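Local atomic coordinates of RE68036p (Drosophila melanogaster, PDB entry 1SQH), a protein that is of unknown biological role but is related to the acetyltransferases and may act as a glycine N-acyltransferase. Residues A[127-132]-A[291-296]; A[90-95]-A[123-128]; A[33-38]-A[94-99]; A[153-158]-A[270-275]. All coordinates share one frame; numbering follows the deposited sequence.

Contact 1: A[127-132]-A[291-296]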
loop_
_atom_site.group_PDB
_atom_site.type_symbol
_atom_site.label_atom_id
_atom_site.label_comp_id
_atom_site.label_asym_id
_atom_site.label_seq_id
_atom_site.Cartn_x
_atom_site.Cartn_y
_atom_site.Cartn_z
ATOM N N VAL A 127 9.608 1.268 -4.248
ATOM C CA VAL A 127 10.957 1.793 -4.462
ATOM C C VAL A 127 11.068 2.550 -5.773
ATOM O O VAL A 127 10.719 2.020 -6.832
ATOM C CB VAL A 127 12.025 0.672 -4.503
ATOM C CG1 VAL A 127 13.415 1.294 -4.485
ATOM C CG2 VAL A 127 11.834 -0.289 -3.344
ATOM N N ASP A 128 11.561 3.785 -5.692
ATOM C CA ASP A 128 11.732 4.629 -6.872
ATOM C C ASP A 128 12.732 3.967 -7.815
ATOM O O ASP A 128 13.706 3.351 -7.367
ATOM C CB ASP A 128 12.250 6.006 -6.460
ATOM C CG ASP A 128 12.311 6.973 -7.616
ATOM O OD1 ASP A 128 11.334 7.729 -7.817
ATOM O OD2 ASP A 128 13.333 6.969 -8.335
ATOM N N LEU A 129 12.498 4.087 -9.116
ATOM C CA LEU A 129 13.392 3.474 -10.094
ATOM C C LEU A 129 14.849 3.918 -9.943
ATOM O O LEU A 129 15.766 3.189 -10.318
ATOM C CB LEU A 129 12.906 3.780 -11.512
ATOM C CG LEU A 129 11.550 3.147 -11.833
ATOM C CD1 LEU A 129 11.071 3.588 -13.209
ATOM C CD2 LEU A 129 11.675 1.632 -11.757
ATOM N N GLY A 130 15.060 5.104 -9.384
ATOM C CA GLY A 130 16.413 5.597 -9.225
ATOM C C GLY A 130 17.147 5.045 -8.019
ATOM O O GLY A 130 18.337 5.315 -7.845
ATOM N N PHE A 131 16.445 4.285 -7.182
ATOM C CA PHE A 131 17.055 3.703 -5.992
ATOM C C PHE A 131 17.171 2.192 -6.126
ATOM O O PHE A 131 17.895 1.551 -5.364
ATOM C CB PHE A 131 16.222 3.986 -4.728
ATOM C CG PHE A 131 16.034 5.445 -4.412
ATOM C CD1 PHE A 131 17.082 6.353 -4.550
ATOM C CD2 PHE A 131 14.811 5.901 -3.923
ATOM C CE1 PHE A 131 16.914 7.713 -4.200
ATOM C CE2 PHE A 131 14.628 7.249 -3.567
ATOM C CZ PHE A 131 15.682 8.156 -3.707
ATOM N N CYS A 132 16.462 1.621 -7.094
ATOM C CA CYS A 132 16.463 0.176 -7.274
ATOM C C CYS A 132 17.813 -0.533 -7.416
ATOM O O CYS A 132 18.108 -1.449 -6.647
ATOM C CB CYS A 132 15.561 -0.200 -8.456
ATOM S SG CYS A 132 13.783 0.034 -8.132
ATOM N N ASP A 291 0.865 7.102 -13.888
ATOM C CA ASP A 291 1.847 8.164 -13.815
ATOM C C ASP A 291 3.051 7.870 -12.941
ATOM O O ASP A 291 3.806 8.779 -12.598
ATOM C CB ASP A 291 1.203 9.504 -13.439
ATOM C CG ASP A 291 0.479 9.454 -12.138
ATOM O OD1 ASP A 291 0.906 8.763 -11.211
ATOM O OD2 ASP A 291 -0.603 10.139 -11.975
ATOM N N LEU A 292 3.239 6.597 -12.589
ATOM C CA LEU A 292 4.402 6.181 -11.797
ATOM C C LEU A 292 4.741 4.700 -11.980
ATOM O O LEU A 292 3.862 3.866 -12.186
ATOM C CB LEU A 292 4.190 6.449 -10.302
ATOM C CG LEU A 292 5.437 6.183 -9.446
ATOM C CD1 LEU A 292 6.494 7.219 -9.802
ATOM C CD2 LEU A 292 5.122 6.230 -7.932
ATOM N N VAL A 293 6.029 4.386 -11.906
ATOM C CA VAL A 293 6.495 3.008 -11.996
ATOM C C VAL A 293 7.477 2.829 -10.848
ATOM O O VAL A 293 8.456 3.564 -10.743
ATOM C CB VAL A 293 7.223 2.715 -13.321
ATOM C CG1 VAL A 293 7.764 1.290 -13.305
ATOM C CG2 VAL A 293 6.274 2.922 -14.493
ATOM N N ASN A 294 7.195 1.863 -9.985
ATOM C CA ASN A 294 8.030 1.584 -8.827
ATOM C C ASN A 294 8.283 0.098 -8.751
ATOM O O ASN A 294 7.613 -0.688 -9.420
ATOM C CB ASN A 294 7.314 2.020 -7.548
ATOM C CG ASN A 294 7.665 3.435 -7.123
ATOM O OD1 ASN A 294 8.118 4.252 -7.931
ATOM N ND2 ASN A 294 7.438 3.740 -5.844
ATOM N N GLU A 295 9.247 -0.294 -7.933
ATOM C CA GLU A 295 9.520 -1.711 -7.773
ATOM C C GLU A 295 9.244 -2.156 -6.346
ATOM O O GLU A 295 9.342 -1.376 -5.400
ATOM C CB GLU A 295 10.974 -2.050 -8.153
ATOM C CG GLU A 295 11.159 -2.421 -9.621
ATOM C CD GLU A 295 12.594 -2.796 -9.970
ATOM O OE1 GLU A 295 13.206 -3.600 -9.239
ATOM O OE2 GLU A 295 13.114 -2.298 -10.987
ATOM N N TRP A 296 8.834 -3.411 -6.218
ATOM C CA TRP A 296 8.603 -4.025 -4.922
ATOM C C TRP A 296 9.726 -5.057 -4.918
ATOM O O TRP A 296 9.742 -5.974 -5.741
ATOM C CB TRP A 296 7.243 -4.702 -4.883
ATOM C CG TRP A 296 6.262 -4.012 -3.983
ATOM C CD1 TRP A 296 5.819 -4.451 -2.768
ATOM C CD2 TRP A 296 5.594 -2.765 -4.231
ATOM N NE1 TRP A 296 4.912 -3.558 -2.243
ATOM C CE2 TRP A 296 4.756 -2.515 -3.120
ATOM C CE3 TRP A 296 5.621 -1.836 -5.283
ATOM C CZ2 TRP A 296 3.945 -1.366 -3.031
ATOM C CZ3 TRP A 296 4.810 -0.686 -5.191
ATOM C CH2 TRP A 296 3.986 -0.471 -4.072
HETATM O O HOH W 1 8.943 7.143 -6.519
HETATM O O HOH W 2 10.389 5.624 -10.443
#
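CG of Leu129 stands anti to its carbonyl carbon (chi1 -65°), as does SG of Cys132 (chi1 -71°), and from the first turn of helix 129-141 both side chains reach strand 289-299. Leu129 CG comes to 3.3 Å from Val293 O, while its CD1 meets Val293 CB with the two side chains crossing obliquely. Cys132 SG lies against the stem of Glu295, 3.5 Å from CB; the carboxylate beyond is held by a salt bridge to Lys136 and a hydrogen bond to Gln151. Val127 and Glu295 are an antiparallel hydrogen-bonded pair, with Val127 N 2.9 Å from Glu295 O. Further on, water joins the two segments: one accepts from Leu129 N and donates to Val293 O. Another donates to Asp128 OD1 at 2.8 Å and weakly to Asn294 OD1. Asn294 CG rests 3.4 Å from Val127 O, and an alanine here would probably leave that water without its second partner and the Val127 peptide less covered. Asp128 OD2 accepts from Gly130 N at 2.7 Å. This is an N-capped strand-to-helix turn beside a strand from the FR47-like half, consistent with strand exchange between two acetyltransferase-like halves.

Contact 2: A[90-95]-A[123-128]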
loop_
_atom_site.group_PDB
_atom_site.type_symbol
_atom_site.label_atom_id
_atom_site.label_comp_id
_atom_site.label_asym_id
_atom_site.label_seq_id
_atom_site.Cartn_x
_atom_site.Cartn_y
_atom_site.Cartn_z
ATOM N N VAL A 90 6.678 -10.307 7.431
ATOM C CA VAL A 90 8.086 -9.924 7.366
ATOM C C VAL A 90 8.162 -8.418 7.636
ATOM O O VAL A 90 7.178 -7.801 8.051
ATOM C CB VAL A 90 8.695 -10.193 5.976
ATOM C CG1 VAL A 90 8.582 -11.661 5.636
ATOM C CG2 VAL A 90 7.995 -9.346 4.925
ATOM N N GLN A 91 9.334 -7.833 7.413
ATOM C CA GLN A 91 9.511 -6.402 7.613
ATOM C C GLN A 91 9.405 -5.741 6.241
ATOM O O GLN A 91 9.982 -6.221 5.259
ATOM C CB GLN A 91 10.890 -6.102 8.234
ATOM C CG GLN A 91 11.164 -4.606 8.475
ATOM C CD GLN A 91 12.624 -4.304 8.814
ATOM O OE1 GLN A 91 13.531 -4.536 8.003
ATOM N NE2 GLN A 91 12.855 -3.776 10.015
ATOM N N SER A 92 8.645 -4.656 6.172
ATOM C CA SER A 92 8.489 -3.926 4.923
ATOM C C SER A 92 9.119 -2.557 5.117
ATOM O O SER A 92 8.891 -1.903 6.138
ATOM C CB SER A 92 7.010 -3.784 4.568
ATOM O OG SER A 92 6.450 -5.046 4.255
ATOM N N VAL A 93 9.918 -2.140 4.139
ATOM C CA VAL A 93 10.602 -0.859 4.207
ATOM C C VAL A 93 10.227 0.062 3.055
ATOM O O VAL A 93 10.140 -0.358 1.899
ATOM C CB VAL A 93 12.153 -1.039 4.189
ATOM C CG1 VAL A 93 12.838 0.297 4.400
ATOM C CG2 VAL A 93 12.585 -2.021 5.263
ATOM N N SER A 94 9.988 1.320 3.395
ATOM C CA SER A 94 9.669 2.352 2.413
ATOM C C SER A 94 10.635 3.490 2.699
ATOM O O SER A 94 11.016 3.703 3.849
ATOM C CB SER A 94 8.233 2.862 2.579
ATOM O OG SER A 94 7.982 3.932 1.680
ATOM N N PHE A 95 11.033 4.217 1.664
ATOM C CA PHE A 95 11.949 5.329 1.858
ATOM C C PHE A 95 11.994 6.262 0.657
ATOM O O PHE A 95 11.694 5.869 -0.471
ATOM C CB PHE A 95 13.355 4.804 2.154
ATOM C CG PHE A 95 13.917 3.928 1.069
ATOM C CD1 PHE A 95 14.478 4.483 -0.076
ATOM C CD2 PHE A 95 13.862 2.541 1.183
ATOM C CE1 PHE A 95 14.986 3.664 -1.094
ATOM C CE2 PHE A 95 14.365 1.718 0.172
ATOM C CZ PHE A 95 14.925 2.285 -0.967
ATOM N N LEU A 123 10.917 -6.852 2.909
ATOM C CA LEU A 123 10.302 -6.432 1.648
ATOM C C LEU A 123 10.432 -4.921 1.436
ATOM O O LEU A 123 9.995 -4.121 2.270
ATOM C CB LEU A 123 8.825 -6.829 1.628
ATOM C CG LEU A 123 8.000 -6.343 0.429
ATOM C CD1 LEU A 123 8.545 -6.942 -0.853
ATOM C CD2 LEU A 123 6.533 -6.729 0.622
ATOM N N LEU A 124 11.051 -4.538 0.327
ATOM C CA LEU A 124 11.231 -3.133 -0.015
ATOM C C LEU A 124 10.032 -2.711 -0.874
ATOM O O LEU A 124 9.901 -3.139 -2.024
ATOM C CB LEU A 124 12.542 -2.951 -0.796
ATOM C CG LEU A 124 13.857 -2.837 -0.002
ATOM C CD1 LEU A 124 13.800 -3.687 1.257
ATOM C CD2 LEU A 124 15.037 -3.229 -0.891
ATOM N N THR A 125 9.166 -1.867 -0.310
ATOM C CA THR A 125 7.952 -1.417 -1.010
ATOM C C THR A 125 8.042 -0.054 -1.700
ATOM O O THR A 125 8.746 0.853 -1.243
ATOM C CB THR A 125 6.748 -1.378 -0.037
ATOM O OG1 THR A 125 6.974 -0.381 0.970
ATOM C CG2 THR A 125 6.559 -2.735 0.635
ATOM N N ASN A 126 7.300 0.088 -2.793
ATOM C CA ASN A 126 7.265 1.334 -3.568
ATOM C C ASN A 126 8.627 2.017 -3.745
ATOM O O ASN A 126 8.774 3.208 -3.459
ATOM C CB ASN A 126 6.251 2.328 -2.949
ATOM C CG ASN A 126 6.354 2.423 -1.430
ATOM O OD1 ASN A 126 5.821 1.572 -0.693
ATOM N ND2 ASN A 126 7.047 3.455 -0.949
ATOM N N VAL A 127 9.608 1.268 -4.248
ATOM C CA VAL A 127 10.957 1.793 -4.462
ATOM C C VAL A 127 11.068 2.550 -5.773
ATOM O O VAL A 127 10.719 2.020 -6.832
ATOM C CB VAL A 127 12.025 0.672 -4.503
ATOM C CG1 VAL A 127 13.415 1.294 -4.485
ATOM C CG2 VAL A 127 11.834 -0.289 -3.344
ATOM N N ASP A 128 11.561 3.785 -5.692
ATOM C CA ASP A 128 11.732 4.629 -6.872
ATOM C C ASP A 128 12.732 3.967 -7.815
ATOM O O ASP A 128 13.706 3.351 -7.367
ATOM C CB ASP A 128 12.250 6.006 -6.460
ATOM C CG ASP A 128 12.311 6.973 -7.616
ATOM O OD1 ASP A 128 11.334 7.729 -7.817
ATOM O OD2 ASP A 128 13.333 6.969 -8.335
HETATM O O HOH W 3 10.867 3.063 -0.992
#
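Parallel strand pairing joins Ser92 and Val93 to Leu123 and Leu124 within the mixed sheet, giving way to side-chain and water contacts where segment 123-128 turns at Asn126. Three backbone bonds make the pairing: Leu123 N to Gln91 O at 2.6 Å, Val93 N to Leu123 O at 2.7 Å and Thr125 N to Val93 O at 2.8 Å. Leu123 and Ser92 share one face, where Leu123 CB and CD2 approach Ser92 OG together; on the other, Val93 CB meets Leu124 CD1. The strands belong to a beta-alpha-beta unit whose connecting helix is 104-112, and their separation after the last backbone bond resembles the splayed parallel pair of the GNAT acetyltransferase fold. Asn126 makes the corner with a left-handed backbone (phi 41°, psi 54°). Its CG sits between the backbone N and the carbonyl carbon (chi1 45°), and ND2 donates across the gap to Ser94 OG at 2.8 Å, the hydroxyl lying close to the amide plane. Thr125 OG1 donates from above the carbonyl plane to Asn126 OD1, so both ends of this amide are held. A water accepts from Phe95 N at 2.9 Å and lies over the centre of the Phe95 ring. On the far side of the corner, Phe95 CZ touches Val127 CG1 at 4.0 Å.

Contact 3: A[33-38]-A[94-99]; sequences NFHYLL and SFFSWQ
Ser94 OG, hydrogen-bonded to Asn126 ND2 and to Tyr82 OH, is enclosed from the helix side by Leu38 and His35. Leu38 CD2 comes to 3.5 Å from this hydroxyl oxygen, and the His35 ring presents its edge, with CE1 4.0 Å away. The imidazole is bound through ND1 to the same Tyr82 hydroxyl, so one tyrosine links helix and strand. The main apolar contact is made over a face of that imidazole: Phe96 CB stands 3.8 Å from the ring centroid, almost on the ring normal, in a CH-pi contact. CG of Phe96 is anti to its backbone N (chi1 -161°), and from there CD1 continues to 3.5 Å from His35 NE2. The two side chains cross at about a right angle, but their ring planes are inclined by only 37°. An alanine in place of His35 would probably leave Phe96 without the surface beneath its CB and Tyr82 OH without one of its partners. Upstream, Asn33 caps the helix, its OD1 accepting from Tyr36 N at 2.9 Å on a lone pair and more weakly from His35 N. Tyr25 of helix 15-29 touches both His35 and Phe96. The contact packs the start of helix 34-51 on one face of the sheet, consistent with the GNAT layout in which two helices follow the first strand.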
loop_
_atom_site.group_PDB
_atom_site.type_symbol
_atom_site.label_atom_id
_atom_site.label_comp_id
_atom_site.label_asym_id
_atom_site.label_seq_id
_atom_site.Cartn_x
_atom_site.Cartn_y
_atom_site.Cartn_z
ATOM N N ASN A 33 0.890 12.505 -5.071
ATOM C CA ASN A 33 2.139 11.824 -4.752
ATOM C C ASN A 33 1.943 10.612 -3.828
ATOM O O ASN A 33 1.289 10.703 -2.790
ATOM C CB ASN A 33 3.094 12.843 -4.142
ATOM C CG ASN A 33 4.388 12.228 -3.721
ATOM O OD1 ASN A 33 4.517 11.740 -2.592
ATOM N ND2 ASN A 33 5.365 12.228 -4.629
ATOM N N PHE A 34 2.526 9.476 -4.202
ATOM C CA PHE A 34 2.376 8.253 -3.425
ATOM C C PHE A 34 2.981 8.234 -2.025
ATOM O O PHE A 34 2.503 7.500 -1.152
ATOM C CB PHE A 34 2.889 7.069 -4.237
ATOM C CG PHE A 34 1.917 6.595 -5.277
ATOM C CD1 PHE A 34 1.007 5.579 -4.985
ATOM C CD2 PHE A 34 1.879 7.187 -6.534
ATOM C CE1 PHE A 34 0.069 5.154 -5.935
ATOM C CE2 PHE A 34 0.951 6.774 -7.491
ATOM C CZ PHE A 34 0.046 5.758 -7.194
ATOM N N HIS A 35 4.029 9.014 -1.795
ATOM C CA HIS A 35 4.609 9.045 -0.468
ATOM C C HIS A 35 3.690 9.870 0.400
ATOM O O HIS A 35 3.505 9.575 1.586
ATOM C CB HIS A 35 6.028 9.609 -0.511
ATOM C CG HIS A 35 7.012 8.633 -1.073
ATOM N ND1 HIS A 35 7.480 7.558 -0.349
ATOM C CD2 HIS A 35 7.489 8.481 -2.331
ATOM C CE1 HIS A 35 8.200 6.781 -1.141
ATOM N NE2 HIS A 35 8.218 7.317 -2.349
ATOM N N TYR A 36 3.083 10.891 -0.194
ATOM C CA TYR A 36 2.131 11.689 0.557
ATOM C C TYR A 36 0.952 10.778 0.928
ATOM O O TYR A 36 0.463 10.804 2.062
ATOM C CB TYR A 36 1.610 12.856 -0.290
ATOM C CG TYR A 36 0.285 13.384 0.210
ATOM C CD1 TYR A 36 0.218 14.184 1.351
ATOM C CD2 TYR A 36 -0.912 13.037 -0.427
ATOM C CE1 TYR A 36 -0.997 14.629 1.853
ATOM C CE2 TYR A 36 -2.140 13.477 0.067
ATOM C CZ TYR A 36 -2.175 14.277 1.209
ATOM O OH TYR A 36 -3.381 14.740 1.692
ATOM N N LEU A 37 0.504 9.970 -0.035
ATOM C CA LEU A 37 -0.631 9.076 0.192
ATOM C C LEU A 37 -0.341 8.081 1.306
ATOM O O LEU A 37 -1.197 7.820 2.157
ATOM C CB LEU A 37 -1.002 8.356 -1.109
ATOM C CG LEU A 37 -1.663 9.350 -2.083
ATOM C CD1 LEU A 37 -1.920 8.730 -3.453
ATOM C CD2 LEU A 37 -2.971 9.825 -1.450
ATOM N N LEU A 38 0.879 7.546 1.299
ATOM C CA LEU A 38 1.323 6.602 2.307
ATOM C C LEU A 38 1.286 7.283 3.680
ATOM O O LEU A 38 0.745 6.727 4.641
ATOM C CB LEU A 38 2.738 6.130 1.957
ATOM C CG LEU A 38 3.687 5.456 2.957
ATOM C CD1 LEU A 38 2.926 4.716 4.023
ATOM C CD2 LEU A 38 4.604 4.509 2.175
ATOM N N SER A 94 9.988 1.320 3.395
ATOM C CA SER A 94 9.669 2.352 2.413
ATOM C C SER A 94 10.635 3.490 2.699
ATOM O O SER A 94 11.016 3.703 3.849
ATOM C CB SER A 94 8.233 2.862 2.579
ATOM O OG SER A 94 7.982 3.932 1.680
ATOM N N PHE A 95 11.033 4.217 1.664
ATOM C CA PHE A 95 11.949 5.329 1.858
ATOM C C PHE A 95 11.994 6.262 0.657
ATOM O O PHE A 95 11.694 5.869 -0.471
ATOM C CB PHE A 95 13.355 4.804 2.154
ATOM C CG PHE A 95 13.917 3.928 1.069
ATOM C CD1 PHE A 95 14.478 4.483 -0.076
ATOM C CD2 PHE A 95 13.862 2.541 1.183
ATOM C CE1 PHE A 95 14.986 3.664 -1.094
ATOM C CE2 PHE A 95 14.365 1.718 0.172
ATOM C CZ PHE A 95 14.925 2.285 -0.967
ATOM N N PHE A 96 12.372 7.507 0.924
ATOM C CA PHE A 96 12.492 8.515 -0.110
ATOM C C PHE A 96 13.261 9.714 0.409
ATOM O O PHE A 96 13.474 9.869 1.605
ATOM C CB PHE A 96 11.119 9.004 -0.598
ATOM C CG PHE A 96 11.178 9.678 -1.940
ATOM C CD1 PHE A 96 11.231 8.915 -3.105
ATOM C CD2 PHE A 96 11.288 11.068 -2.042
ATOM C CE1 PHE A 96 11.395 9.517 -4.358
ATOM C CE2 PHE A 96 11.455 11.689 -3.282
ATOM C CZ PHE A 96 11.509 10.910 -4.445
ATOM N N SER A 97 13.676 10.551 -0.526
ATOM C CA SER A 97 14.386 11.786 -0.244
ATOM C C SER A 97 14.526 12.450 -1.596
ATOM O O SER A 97 14.627 11.761 -2.615
ATOM C CB SER A 97 15.777 11.527 0.344
ATOM O OG SER A 97 16.450 12.767 0.526
ATOM N N TRP A 98 14.514 13.776 -1.626
ATOM C CA TRP A 98 14.650 14.456 -2.899
ATOM C C TRP A 98 15.938 15.250 -3.013
ATOM O O TRP A 98 16.008 16.226 -3.753
ATOM C CB TRP A 98 13.427 15.344 -3.175
ATOM C CG TRP A 98 13.144 16.421 -2.166
ATOM C CD1 TRP A 98 13.827 17.586 -1.993
ATOM C CD2 TRP A 98 12.056 16.450 -1.236
ATOM N NE1 TRP A 98 13.231 18.346 -1.016
ATOM C CE2 TRP A 98 12.142 17.670 -0.534
ATOM C CE3 TRP A 98 11.013 15.559 -0.931
ATOM C CZ2 TRP A 98 11.221 18.029 0.461
ATOM C CZ3 TRP A 98 10.093 15.920 0.060
ATOM C CH2 TRP A 98 10.210 17.146 0.744
ATOM N N GLN A 99 16.962 14.820 -2.282
ATOM C CA GLN A 99 18.252 15.486 -2.344
ATOM C C GLN A 99 18.728 15.331 -3.792
ATOM O O GLN A 99 18.887 14.216 -4.283
ATOM C CB GLN A 99 19.234 14.834 -1.369
ATOM C CG GLN A 99 20.467 15.679 -1.106
ATOM C CD GLN A 99 21.325 15.128 0.012
ATOM O OE1 GLN A 99 22.275 15.773 0.438
ATOM N NE2 GLN A 99 20.997 13.928 0.490
#

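Contact 4: A[153-158]-A[270-275]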
loop_
_atom_site.group_PDB
_atom_site.type_symbol
_atom_site.label_atom_id
_atom_site.label_comp_id
_atom_site.label_asym_id
_atom_site.label_seq_id
_atom_site.Cartn_x
_atom_site.Cartn_y
_atom_site.Cartn_z
ATOM N N PHE A 153 2.803 -0.578 -11.517
ATOM C CA PHE A 153 2.372 0.710 -12.045
ATOM C C PHE A 153 1.528 1.411 -10.989
ATOM O O PHE A 153 0.640 0.798 -10.375
ATOM C CB PHE A 153 1.516 0.563 -13.318
ATOM C CG PHE A 153 2.253 0.003 -14.510
ATOM C CD1 PHE A 153 3.637 0.138 -14.633
ATOM C CD2 PHE A 153 1.548 -0.640 -15.533
ATOM C CE1 PHE A 153 4.309 -0.361 -15.757
ATOM C CE2 PHE A 153 2.208 -1.141 -16.660
ATOM C CZ PHE A 153 3.594 -0.999 -16.765
ATOM N N GLY A 154 1.827 2.686 -10.765
ATOM C CA GLY A 154 1.049 3.475 -9.832
ATOM C C GLY A 154 -0.022 4.182 -10.660
ATOM O O GLY A 154 0.279 5.174 -11.338
HETATM N N MSE A 155 -1.257 3.676 -10.627
HETATM C CA MSE A 155 -2.363 4.274 -11.390
HETATM C C MSE A 155 -3.049 5.351 -10.551
HETATM O O MSE A 155 -3.296 5.147 -9.361
HETATM C CB MSE A 155 -3.383 3.203 -11.796
HETATM C CG MSE A 155 -3.583 3.093 -13.318
HETATM SE SE MSE A 155 -1.969 2.370 -14.112
HETATM C CE MSE A 155 -1.638 1.088 -12.697
ATOM N N VAL A 156 -3.358 6.489 -11.180
ATOM C CA VAL A 156 -3.963 7.630 -10.478
ATOM C C VAL A 156 -5.252 8.186 -11.084
ATOM O O VAL A 156 -5.380 8.331 -12.306
ATOM C CB VAL A 156 -2.942 8.800 -10.361
ATOM C CG1 VAL A 156 -3.555 9.981 -9.618
ATOM C CG2 VAL A 156 -1.687 8.329 -9.644
ATOM N N LEU A 157 -6.199 8.505 -10.207
ATOM C CA LEU A 157 -7.483 9.073 -10.612
ATOM C C LEU A 157 -7.777 10.218 -9.650
ATOM O O LEU A 157 -7.768 10.024 -8.428
ATOM C CB LEU A 157 -8.586 8.020 -10.523
ATOM C CG LEU A 157 -10.000 8.472 -10.907
ATOM C CD1 LEU A 157 -10.125 8.656 -12.422
ATOM C CD2 LEU A 157 -10.980 7.406 -10.417
ATOM N N SER A 158 -8.024 11.409 -10.195
ATOM C CA SER A 158 -8.290 12.571 -9.353
ATOM C C SER A 158 -9.494 12.346 -8.444
ATOM O O SER A 158 -10.351 11.503 -8.707
ATOM C CB SER A 158 -8.506 13.822 -10.211
ATOM O OG SER A 158 -9.750 13.773 -10.895
ATOM N N ALA A 270 -4.025 3.006 -7.365
ATOM C CA ALA A 270 -3.959 1.553 -7.289
ATOM C C ALA A 270 -2.591 1.097 -7.752
ATOM O O ALA A 270 -2.027 1.644 -8.708
ATOM C CB ALA A 270 -5.036 0.918 -8.157
ATOM N N TRP A 271 -2.052 0.108 -7.050
ATOM C CA TRP A 271 -0.764 -0.470 -7.386
ATOM C C TRP A 271 -1.023 -1.812 -8.063
ATOM O O TRP A 271 -1.609 -2.705 -7.463
ATOM C CB TRP A 271 0.058 -0.696 -6.121
ATOM C CG TRP A 271 0.795 0.520 -5.643
ATOM C CD1 TRP A 271 0.631 1.164 -4.448
ATOM C CD2 TRP A 271 1.864 1.189 -6.320
ATOM N NE1 TRP A 271 1.542 2.191 -4.333
ATOM C CE2 TRP A 271 2.310 2.228 -5.470
ATOM C CE3 TRP A 271 2.492 1.008 -7.560
ATOM C CZ2 TRP A 271 3.362 3.086 -5.826
ATOM C CZ3 TRP A 271 3.533 1.857 -7.913
ATOM C CH2 TRP A 271 3.960 2.884 -7.045
ATOM N N ILE A 272 -0.600 -1.957 -9.313
ATOM C CA ILE A 272 -0.806 -3.218 -10.019
ATOM C C ILE A 272 0.485 -3.689 -10.669
ATOM O O ILE A 272 1.319 -2.875 -11.079
ATOM C CB ILE A 272 -1.890 -3.105 -11.134
ATOM C CG1 ILE A 272 -1.416 -2.173 -12.240
ATOM C CG2 ILE A 272 -3.208 -2.625 -10.545
ATOM C CD1 ILE A 272 -2.278 -2.219 -13.511
ATOM N N VAL A 273 0.640 -5.008 -10.754
ATOM C CA VAL A 273 1.809 -5.612 -11.381
ATOM C C VAL A 273 1.795 -5.189 -12.842
ATOM O O VAL A 273 0.746 -5.187 -13.474
ATOM C CB VAL A 273 1.756 -7.144 -11.269
ATOM C CG1 VAL A 273 2.865 -7.764 -12.092
ATOM C CG2 VAL A 273 1.906 -7.544 -9.814
ATOM N N ALA A 274 2.959 -4.830 -13.373
ATOM C CA ALA A 274 3.060 -4.349 -14.749
ATOM C C ALA A 274 2.482 -5.284 -15.801
ATOM O O ALA A 274 2.085 -4.842 -16.877
ATOM C CB ALA A 274 4.524 -4.021 -15.084
ATOM N N THR A 275 2.431 -6.572 -15.487
ATOM C CA THR A 275 1.919 -7.559 -16.420
ATOM C C THR A 275 0.425 -7.813 -16.237
ATOM O O THR A 275 -0.172 -8.606 -16.964
ATOM C CB THR A 275 2.666 -8.876 -16.251
ATOM O OG1 THR A 275 2.470 -9.352 -14.919
ATOM C CG2 THR A 275 4.143 -8.680 -16.485
#
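Phe153 begins the antiparallel pairing with Ile272, its N bonded to Ile272 O at 2.8 Å and its O accepting from Ile272 N at 3.2 Å. The phenyl ring receives Ala274 CB over one face, displaced toward the rim, where CZ is 3.6 Å from the methyl; Lys290 adds a cation-pi contact. Gly154 follows, opposite Trp271 in a non-hydrogen-bonded pair. Its CA lies over a face of the indole, 3.9 Å from the centroid of the six-membered ring. Having no side chain, Gly154 lets the indole fold across the strand, and Trp271 CZ3 comes to 3.4 Å from Gly154 N. The indole also meets the rings of Phe34, Phe231 and Trp296, the last two edge-to-face. Met155, present as selenomethionine, closes the second hydrogen-bonded pair: its N lies 2.9 Å from Ala270 O and its O accepts from Ala270 N. Its chain bends at chi2 and chi3, bringing CE against Ile272 CG1 and CD1; the approach is tighter than ordinary carbon contact, so the exact place of the methyl is doubtful. Ala270 and Ile272 also rest on helix 277-286. Backbone bonds therefore set the register, while the side chains add apolar and CH-pi contacts, implying a seam with the Trp271 indole clustering with other rings on one face, and Met155, Ile272 and the Phe153 ring packed on the other.

In the fold
Contacts 1, 2 and 4 are strand pairings in one mixed sheet, whereas contact 3 sets a helix on it. Contacts 2 and 3 are buried and share Ser94 and strand 91-96; contacts 1 and 4 are partly buried, and waters lie between the segments in contacts 1 and 2. Contacts 1 and 2 both use strand 123-128, one antiparallel and one parallel, with Asn294 and Asn126 meeting between them. Contact 4 lies about 17 Å from contact 2, centre to centre, and is the more aromatic; Phe34 and Leu292 carry packing toward it from contacts 3 and 1. Strand 289-299 lies between 123-128 and 147-157, consistent with two interlocked acetyltransferase-like halves.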